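Blood group a-and b-cleaving endo-beta-galactosidase (Streptococcus pneumoniae, PDB 2YGL) probably binds blood group A and B antigen glycans through tandem family 51 carbohydrate-binding modules, which belong to an enzyme that cleaves these antigens. Local coordinates at residues 31-45 with 54-66. Numbering follows the deposited sequence.
Sequences DAPFTTGNKGEHTKI and VKYFDKGIGTVAD
The F34 ring meets V64 obliquely, with CD1 of F34 3.4 Å from CG2 of V64, while G62 O and T35 OG1 lie at the ring edge, in its plane. One face of the ring carries the N38 amide, whose ND2 stands 3.3 Å above the ring centre and also donates to F34 O. With CG anti to the backbone N (chi1 -178°), the ring is laid across the strand: CG, CD1 and CD2 rest on G62 to V64, while CZ extends beyond. The F57 ring takes I45 O at its edge, and that same oxygen accepts F57 N.

The D31 carboxylate divides its two oxygens. OD1 of D31 receives G60 N at 3.0 Å through its anti lone pair and also hydrogen-bonds S10 OG; OD2 of D31 forms a salt bridge with K59 NZ at 3.0 Å, met on the syn side but tilted out of the carboxylate plane. Bends at chi2 and chi3 fold K59 back alongside D31, and its ammonium also pairs with D11. D31 N returns a bond to G60 O (2.8 Å, 166° at the hydrogen), so side chain and backbone together grip G60. In a second salt bridge, K44 NZ comes to D58 OD1 (2.9 Å) from above the plane of the D58 carboxylate.

Within the first NPCBM/NEW2 (CBM51) module, loop 31-45 packs its short helix 34-39 on strand 60-64 at 100°, axes 7.7 Å apart. That strand pairs with 29-30 and 160-171 in an antiparallel sheet; E160 touches F34 and V64, whose side chain lies about 8 Å from the bound calcium ion.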
ATOM      1  N   ASP A  31       1.313  20.761 -17.696  1.00 19.02           N
ATOM      2  CA  ASP A  31       0.337  21.736 -17.193  1.00 18.86           C
ATOM      3  C   ASP A  31       0.022  22.859 -18.190  1.00 18.62           C
ATOM      4  O   ASP A  31      -0.312  23.984 -17.802  1.00 18.60           O
ATOM      5  CB  ASP A  31       0.784  22.289 -15.833  1.00 18.93           C
ATOM      6  CG  ASP A  31       1.064  21.190 -14.822  1.00 19.32           C
ATOM      7  OD1 ASP A  31       0.391  20.139 -14.877  1.00 19.04           O
ATOM      8  OD2 ASP A  31       1.960  21.372 -13.972  1.00 20.36           O
ATOM      9  N   ALA A  32       0.119  22.530 -19.475  1.00 18.30           N
ATOM     10  CA  ALA A  32      -0.165  23.462 -20.562  1.00 18.07           C
ATOM     11  C   ALA A  32      -0.451  22.697 -21.854  1.00 17.89           C
ATOM     12  O   ALA A  32       0.035  21.574 -22.028  1.00 17.84           O
ATOM     13  CB  ALA A  32       1.014  24.422 -20.765  1.00 18.07           C
ATOM     14  N   PRO A  33      -1.251  23.295 -22.764  1.00 17.75           N
ATOM     15  CA  PRO A  33      -1.387  22.747 -24.116  1.00 17.58           C
ATOM     16  C   PRO A  33      -0.029  22.768 -24.817  1.00 17.48           C
ATOM     17  O   PRO A  33       0.830  23.580 -24.455  1.00 17.42           O
ATOM     18  CB  PRO A  33      -2.345  23.727 -24.801  1.00 17.66           C
ATOM     19  CG  PRO A  33      -3.076  24.399 -23.685  1.00 17.67           C
ATOM     20  CD  PRO A  33      -2.098  24.486 -22.564  1.00 17.63           C
ATOM     21  N   PHE A  34       0.167  21.891 -25.800  1.00 17.17           N
ATOM     22  CA  PHE A  34       1.479  21.750 -26.440  1.00 17.17           C
ATOM     23  C   PHE A  34       1.989  23.029 -27.102  1.00 17.42           C
ATOM     24  O   PHE A  34       3.080  23.494 -26.780  1.00 17.58           O
ATOM     25  CB  PHE A  34       1.494  20.595 -27.448  1.00 16.89           C
ATOM     26  CG  PHE A  34       2.836  20.371 -28.101  1.00 16.53           C
ATOM     27  CD1 PHE A  34       3.203  21.088 -29.242  1.00 16.02           C
ATOM     28  CD2 PHE A  34       3.733  19.445 -27.577  1.00 16.04           C
ATOM     29  CE1 PHE A  34       4.441  20.880 -29.851  1.00 16.08           C
ATOM     30  CE2 PHE A  34       4.976  19.231 -28.177  1.00 15.86           C
ATOM     31  CZ  PHE A  34       5.330  19.949 -29.315  1.00 15.72           C
ATOM     32  N   THR A  35       1.208  23.580 -28.030  1.00 17.68           N
ATOM     33  CA  THR A  35       1.662  24.710 -28.844  1.00 18.15           C
ATOM     34  C   THR A  35       1.769  26.023 -28.063  1.00 18.45           C
ATOM     35  O   THR A  35       2.797  26.699 -28.140  1.00 18.57           O
ATOM     36  CB  THR A  35       0.816  24.871 -30.130  1.00 17.95           C
ATOM     37  OG1 THR A  35       0.978  23.703 -30.940  1.00 18.07           O
ATOM     38  CG2 THR A  35       1.257  26.089 -30.941  1.00 18.18           C
ATOM     39  N   THR A  36       0.725  26.371 -27.307  1.00 18.78           N
ATOM     40  CA  THR A  36       0.746  27.580 -26.474  1.00 19.21           C
ATOM     41  C   THR A  36       1.800  27.483 -25.374  1.00 19.66           C
ATOM     42  O   THR A  36       2.483  28.463 -25.076  1.00 19.90           O
ATOM     43  CB  THR A  36      -0.624  27.874 -25.813  1.00 19.20           C
ATOM     44  OG1 THR A  36      -0.999  26.776 -24.973  1.00 18.76           O
ATOM     45  CG2 THR A  36      -1.706  28.115 -26.857  1.00 19.22           C
ATOM     46  N   GLY A  37       1.918  26.298 -24.775  1.00 20.05           N
ATOM     47  CA  GLY A  37       2.907  26.045 -23.728  1.00 20.57           C
ATOM     48  C   GLY A  37       4.332  26.195 -24.226  1.00 21.08           C
ATOM     49  O   GLY A  37       5.177  26.761 -23.531  1.00 20.85           O
ATOM     50  N   ASN A  38       4.600  25.682 -25.429  1.00 21.56           N
ATOM     51  CA  ASN A  38       5.917  25.828 -26.058  1.00 22.16           C
ATOM     52  C   ASN A  38       6.270  27.278 -26.402  1.00 22.74           C
ATOM     53  O   ASN A  38       7.444  27.643 -26.427  1.00 23.01           O
ATOM     54  CB  ASN A  38       6.040  24.932 -27.297  1.00 21.84           C
ATOM     55  CG  ASN A  38       6.535  23.535 -26.960  1.00 21.38           C
ATOM     56  OD1 ASN A  38       7.713  23.339 -26.652  1.00 19.80           O
ATOM     57  ND2 ASN A  38       5.638  22.556 -27.023  1.00 20.56           N
ATOM     58  N   LYS A  39       5.248  28.093 -26.660  1.00 23.48           N
ATOM     59  CA  LYS A  39       5.421  29.525 -26.929  1.00 24.16           C
ATOM     60  C   LYS A  39       5.684  30.324 -25.652  1.00 24.36           C
ATOM     61  O   LYS A  39       6.104  31.478 -25.716  1.00 24.83           O
ATOM     62  CB  LYS A  39       4.194  30.099 -27.648  1.00 24.23           C
ATOM     63  CG  LYS A  39       4.032  29.647 -29.084  1.00 25.06           C
ATOM     64  CD  LYS A  39       2.762  30.212 -29.697  1.00 26.66           C
ATOM     65  CE  LYS A  39       2.665  29.859 -31.174  1.00 27.67           C
ATOM     66  NZ  LYS A  39       1.392  30.356 -31.784  1.00 29.16           N
ATOM     67  N   GLY A  40       5.430  29.710 -24.500  1.00 24.54           N
ATOM     68  CA  GLY A  40       5.629  30.369 -23.212  1.00 24.54           C
ATOM     69  C   GLY A  40       4.365  31.003 -22.654  1.00 24.57           C
ATOM     70  O   GLY A  40       4.394  31.623 -21.587  1.00 24.58           O
ATOM     71  N   GLU A  41       3.254  30.841 -23.372  1.00 24.33           N
ATOM     72  CA  GLU A  41       1.973  31.411 -22.955  1.00 24.16           C
ATOM     73  C   GLU A  41       1.460  30.731 -21.691  1.00 23.67           C
ATOM     74  O   GLU A  41       1.658  29.530 -21.500  1.00 23.65           O
ATOM     75  CB  GLU A  41       0.938  31.310 -24.079  1.00 24.34           C
ATOM     76  CG  GLU A  41       1.377  31.964 -25.381  1.00 25.70           C
ATOM     77  CD  GLU A  41       0.296  31.980 -26.448  1.00 27.31           C
ATOM     78  OE1 GLU A  41      -0.775  31.366 -26.251  1.00 28.26           O
ATOM     79  OE2 GLU A  41       0.524  32.622 -27.495  1.00 28.89           O
ATOM     80  N   HIS A  42       0.797  31.509 -20.837  1.00 23.02           N
ATOM     81  CA  HIS A  42       0.338  31.035 -19.526  1.00 22.48           C
ATOM     82  C   HIS A  42      -0.993  30.276 -19.598  1.00 22.10           C
ATOM     83  O   HIS A  42      -1.483  29.769 -18.584  1.00 21.94           O
ATOM     84  CB  HIS A  42       0.236  32.212 -18.549  1.00 22.51           C
ATOM     85  CG  HIS A  42       1.553  32.854 -18.226  1.00 22.82           C
ATOM     86  ND1 HIS A  42       1.708  33.747 -17.188  1.00 23.33           N
ATOM     87  CD2 HIS A  42       2.778  32.724 -18.793  1.00 22.72           C
ATOM     88  CE1 HIS A  42       2.966  34.149 -17.137  1.00 23.09           C
ATOM     89  NE2 HIS A  42       3.636  33.540 -18.098  1.00 23.41           N
ATOM     90  N   THR A  43      -1.558  30.201 -20.801  1.00 21.66           N
ATOM     91  CA  THR A  43      -2.834  29.523 -21.062  1.00 21.34           C
ATOM     92  C   THR A  43      -2.902  28.122 -20.442  1.00 21.13           C
ATOM     93  O   THR A  43      -1.987  27.311 -20.606  1.00 20.92           O
ATOM     94  CB  THR A  43      -3.096  29.439 -22.579  1.00 21.30           C
ATOM     95  OG1 THR A  43      -2.953  30.744 -23.150  1.00 21.43           O
ATOM     96  CG2 THR A  43      -4.494  28.900 -22.879  1.00 21.39           C
ATOM     97  N   LYS A  44      -3.991  27.864 -19.720  1.00 20.98           N
ATOM     98  CA  LYS A  44      -4.225  26.568 -19.083  1.00 21.05           C
ATOM     99  C   LYS A  44      -4.883  25.588 -20.052  1.00 20.85           C
ATOM    100  O   LYS A  44      -5.554  26.000 -21.005  1.00 20.55           O
ATOM    101  CB  LYS A  44      -5.117  26.725 -17.847  1.00 21.17           C
ATOM    102  CG  LYS A  44      -4.492  27.490 -16.683  1.00 22.19           C
ATOM    103  CD  LYS A  44      -5.476  27.602 -15.522  1.00 23.49           C
ATOM    104  CE  LYS A  44      -4.927  28.456 -14.386  1.00 24.54           C
ATOM    105  NZ  LYS A  44      -3.845  27.765 -13.625  1.00 25.71           N
ATOM    106  N   ILE A  45      -4.684  24.296 -19.793  1.00 20.71           N
ATOM    107  CA  ILE A  45      -5.382  23.227 -20.503  1.00 20.59           C
ATOM    108  C   ILE A  45      -6.889  23.384 -20.299  1.00 20.78           C
ATOM    109  O   ILE A  45      -7.355  23.563 -19.171  1.00 20.77           O
ATOM    110  CB  ILE A  45      -4.920  21.828 -20.008  1.00 20.58           C
ATOM    111  CG1 ILE A  45      -3.483  21.553 -20.460  1.00 20.06           C
ATOM    112  CG2 ILE A  45      -5.867  20.724 -20.497  1.00 20.18           C
ATOM    113  CD1 ILE A  45      -2.788  20.441 -19.701  1.00 19.80           C
ATOM    114  N   VAL A  54     -16.991  25.031 -21.134  1.00 28.60           N
ATOM    115  CA  VAL A  54     -15.530  24.946 -21.170  1.00 28.06           C
ATOM    116  C   VAL A  54     -14.986  24.832 -19.745  1.00 27.74           C
ATOM    117  O   VAL A  54     -15.296  25.659 -18.887  1.00 27.72           O
ATOM    118  CB  VAL A  54     -14.902  26.165 -21.902  1.00 28.15           C
ATOM    119  CG1 VAL A  54     -13.376  26.101 -21.872  1.00 27.91           C
ATOM    120  CG2 VAL A  54     -15.397  26.242 -23.342  1.00 28.01           C
ATOM    121  N   LYS A  55     -14.186  23.797 -19.495  1.00 27.32           N
ATOM    122  CA  LYS A  55     -13.557  23.606 -18.189  1.00 26.94           C
ATOM    123  C   LYS A  55     -12.038  23.732 -18.283  1.00 26.44           C
ATOM    124  O   LYS A  55     -11.409  23.136 -19.161  1.00 26.23           O
ATOM    125  CB  LYS A  55     -13.936  22.247 -17.592  1.00 27.06           C
ATOM    126  CG  LYS A  55     -13.666  22.136 -16.087  1.00 27.85           C
ATOM    127  CD  LYS A  55     -13.548  20.690 -15.617  1.00 29.12           C
ATOM    128  CE  LYS A  55     -14.870  19.939 -15.705  1.00 30.00           C
ATOM    129  NZ  LYS A  55     -14.697  18.484 -15.424  1.00 30.98           N
ATOM    130  N   TYR A  56     -11.462  24.509 -17.367  1.00 25.88           N
ATOM    131  CA  TYR A  56     -10.013  24.713 -17.291  1.00 25.31           C
ATOM    132  C   TYR A  56      -9.375  23.791 -16.255  1.00 24.77           C
ATOM    133  O   TYR A  56     -10.008  23.422 -15.265  1.00 24.73           O
ATOM    134  CB  TYR A  56      -9.694  26.180 -16.986  1.00 25.42           C
ATOM    135  CG  TYR A  56     -10.065  27.118 -18.113  1.00 25.71           C
ATOM    136  CD1 TYR A  56     -11.347  27.666 -18.201  1.00 26.51           C
ATOM    137  CD2 TYR A  56      -9.138  27.450 -19.101  1.00 26.00           C
ATOM    138  CE1 TYR A  56     -11.696  28.523 -19.248  1.00 26.80           C
ATOM    139  CE2 TYR A  56      -9.477  28.304 -20.150  1.00 26.55           C
ATOM    140  CZ  TYR A  56     -10.754  28.834 -20.215  1.00 26.75           C
ATOM    141  OH  TYR A  56     -11.088  29.678 -21.247  1.00 28.06           O
ATOM    142  N   PHE A  57      -8.122  23.415 -16.499  1.00 24.13           N
ATOM    143  CA  PHE A  57      -7.412  22.460 -15.652  1.00 23.47           C
ATOM    144  C   PHE A  57      -6.042  23.009 -15.280  1.00 23.11           C
ATOM    145  O   PHE A  57      -5.293  23.449 -16.153  1.00 23.01           O
ATOM    146  CB  PHE A  57      -7.223  21.127 -16.389  1.00 23.39           C
ATOM    147  CG  PHE A  57      -8.505  20.403 -16.710  1.00 23.05           C
ATOM    148  CD1 PHE A  57      -9.251  20.737 -17.841  1.00 22.74           C
ATOM    149  CD2 PHE A  57      -8.950  19.362 -15.900  1.00 22.64           C
ATOM    150  CE1 PHE A  57     -10.432  20.056 -18.148  1.00 22.74           C
ATOM    151  CE2 PHE A  57     -10.128  18.674 -16.199  1.00 22.90           C
ATOM    152  CZ  PHE A  57     -10.870  19.023 -17.325  1.00 22.52           C
ATOM    153  N   ASP A  58      -5.716  22.973 -13.990  1.00 22.79           N
ATOM    154  CA  ASP A  58      -4.387  23.368 -13.508  1.00 22.42           C
ATOM    155  C   ASP A  58      -3.304  22.363 -13.910  1.00 21.96           C
ATOM    156  O   ASP A  58      -2.164  22.746 -14.180  1.00 21.81           O
ATOM    157  CB  ASP A  58      -4.381  23.521 -11.981  1.00 22.61           C
ATOM    158  CG  ASP A  58      -5.148  24.744 -11.499  1.00 23.05           C
ATOM    159  OD1 ASP A  58      -5.329  25.708 -12.269  1.00 24.03           O
ATOM    160  OD2 ASP A  58      -5.564  24.741 -10.324  1.00 24.41           O
ATOM    161  N   LYS A  59      -3.668  21.081 -13.935  1.00 21.49           N
ATOM    162  CA  LYS A  59      -2.703  20.001 -14.156  1.00 21.05           C
ATOM    163  C   LYS A  59      -3.015  19.182 -15.405  1.00 20.79           C
ATOM    164  O   LYS A  59      -4.176  19.038 -15.791  1.00 20.62           O
ATOM    165  CB  LYS A  59      -2.643  19.071 -12.937  1.00 21.11           C
ATOM    166  CG  LYS A  59      -2.435  19.769 -11.581  1.00 21.49           C
ATOM    167  CD  LYS A  59      -1.057  20.425 -11.456  1.00 20.98           C
ATOM    168  CE  LYS A  59       0.048  19.401 -11.261  1.00 20.89           C
ATOM    169  NZ  LYS A  59       1.397  20.026 -11.337  1.00 20.43           N
ATOM    170  N   GLY A  60      -1.968  18.642 -16.027  1.00 20.42           N
ATOM    171  CA  GLY A  60      -2.130  17.766 -17.182  1.00 19.96           C
ATOM    172  C   GLY A  60      -0.914  17.674 -18.081  1.00 19.57           C
ATOM    173  O   GLY A  60       0.133  18.262 -17.799  1.00 19.37           O
ATOM    174  N   ILE A  61      -1.067  16.913 -19.163  1.00 19.17           N
ATOM    175  CA  ILE A  61      -0.028  16.731 -20.171  1.00 18.78           C
ATOM    176  C   ILE A  61      -0.568  17.169 -21.533  1.00 18.52           C
ATOM    177  O   ILE A  61      -1.648  16.740 -21.947  1.00 18.53           O
ATOM    178  CB  ILE A  61       0.451  15.247 -20.236  1.00 18.69           C
ATOM    179  CG1 ILE A  61       1.016  14.773 -18.885  1.00 18.74           C
ATOM    180  CG2 ILE A  61       1.463  15.040 -21.355  1.00 18.69           C
ATOM    181  CD1 ILE A  61       2.266  15.509 -18.397  1.00 18.46           C
ATOM    182  N   GLY A  62       0.185  18.025 -22.218  1.00 18.33           N
ATOM    183  CA  GLY A  62      -0.196  18.526 -23.538  1.00 18.27           C
ATOM    184  C   GLY A  62       0.759  18.074 -24.627  1.00 18.20           C
ATOM    185  O   GLY A  62       1.959  18.339 -24.561  1.00 18.14           O
ATOM    186  N   THR A  63       0.219  17.389 -25.631  1.00 18.17           N
ATOM    187  CA  THR A  63       1.023  16.858 -26.731  1.00 18.01           C
ATOM    188  C   THR A  63       0.400  17.157 -28.098  1.00 18.01           C
ATOM    189  O   THR A  63      -0.700  17.711 -28.185  1.00 18.07           O
ATOM    190  CB  THR A  63       1.262  15.327 -26.571  1.00 18.01           C
ATOM    191  OG1 THR A  63       2.251  14.888 -27.509  1.00 17.74           O
ATOM    192  CG2 THR A  63      -0.035  14.529 -26.777  1.00 17.90           C
ATOM    193  N   VAL A  64       1.130  16.804 -29.154  1.00 17.85           N
ATOM    194  CA  VAL A  64       0.579  16.726 -30.500  1.00 17.80           C
ATOM    195  C   VAL A  64       0.596  15.252 -30.917  1.00 17.96           C
ATOM    196  O   VAL A  64       1.616  14.571 -30.781  1.00 17.70           O
ATOM    197  CB  VAL A  64       1.378  17.591 -31.511  1.00 17.90           C
ATOM    198  CG1 VAL A  64       0.927  17.320 -32.945  1.00 17.50           C
ATOM    199  CG2 VAL A  64       1.223  19.068 -31.184  1.00 17.46           C
ATOM    200  N   ALA A  65      -0.544  14.765 -31.403  1.00 18.03           N
ATOM    201  CA  ALA A  65      -0.683  13.371 -31.811  1.00 18.47           C
ATOM    202  C   ALA A  65       0.221  13.021 -32.996  1.00 18.84           C
ATOM    203  O   ALA A  65       0.545  13.877 -33.824  1.00 18.80           O
ATOM    204  CB  ALA A  65      -2.141  13.058 -32.131  1.00 18.27           C
ATOM    205  N   ASP A  66       0.641  11.759 -33.052  1.00 19.35           N
ATOM    206  CA  ASP A  66       1.408  11.241 -34.182  1.00 19.90           C
ATOM    207  C   ASP A  66       0.856   9.864 -34.564  1.00 20.05           C
ATOM    208  O   ASP A  66      -0.356   9.657 -34.520  1.00 20.03           O
ATOM    209  CB  ASP A  66       2.905  11.186 -33.851  1.00 20.14           C
ATOM    210  CG  ASP A  66       3.787  11.481 -35.059  1.00 20.65           C
ATOM    211  OD1 ASP A  66       3.249  11.701 -36.166  1.00 21.47           O
ATOM    212  OD2 ASP A  66       5.025  11.501 -34.901  1.00 21.25           O
TER
HETATM  213  O   HOH W   1      -3.075  23.526 -17.580  1.00 16.81           O
HETATM  214  O   HOH W   2      -1.708  19.967 -26.646  1.00 13.50           O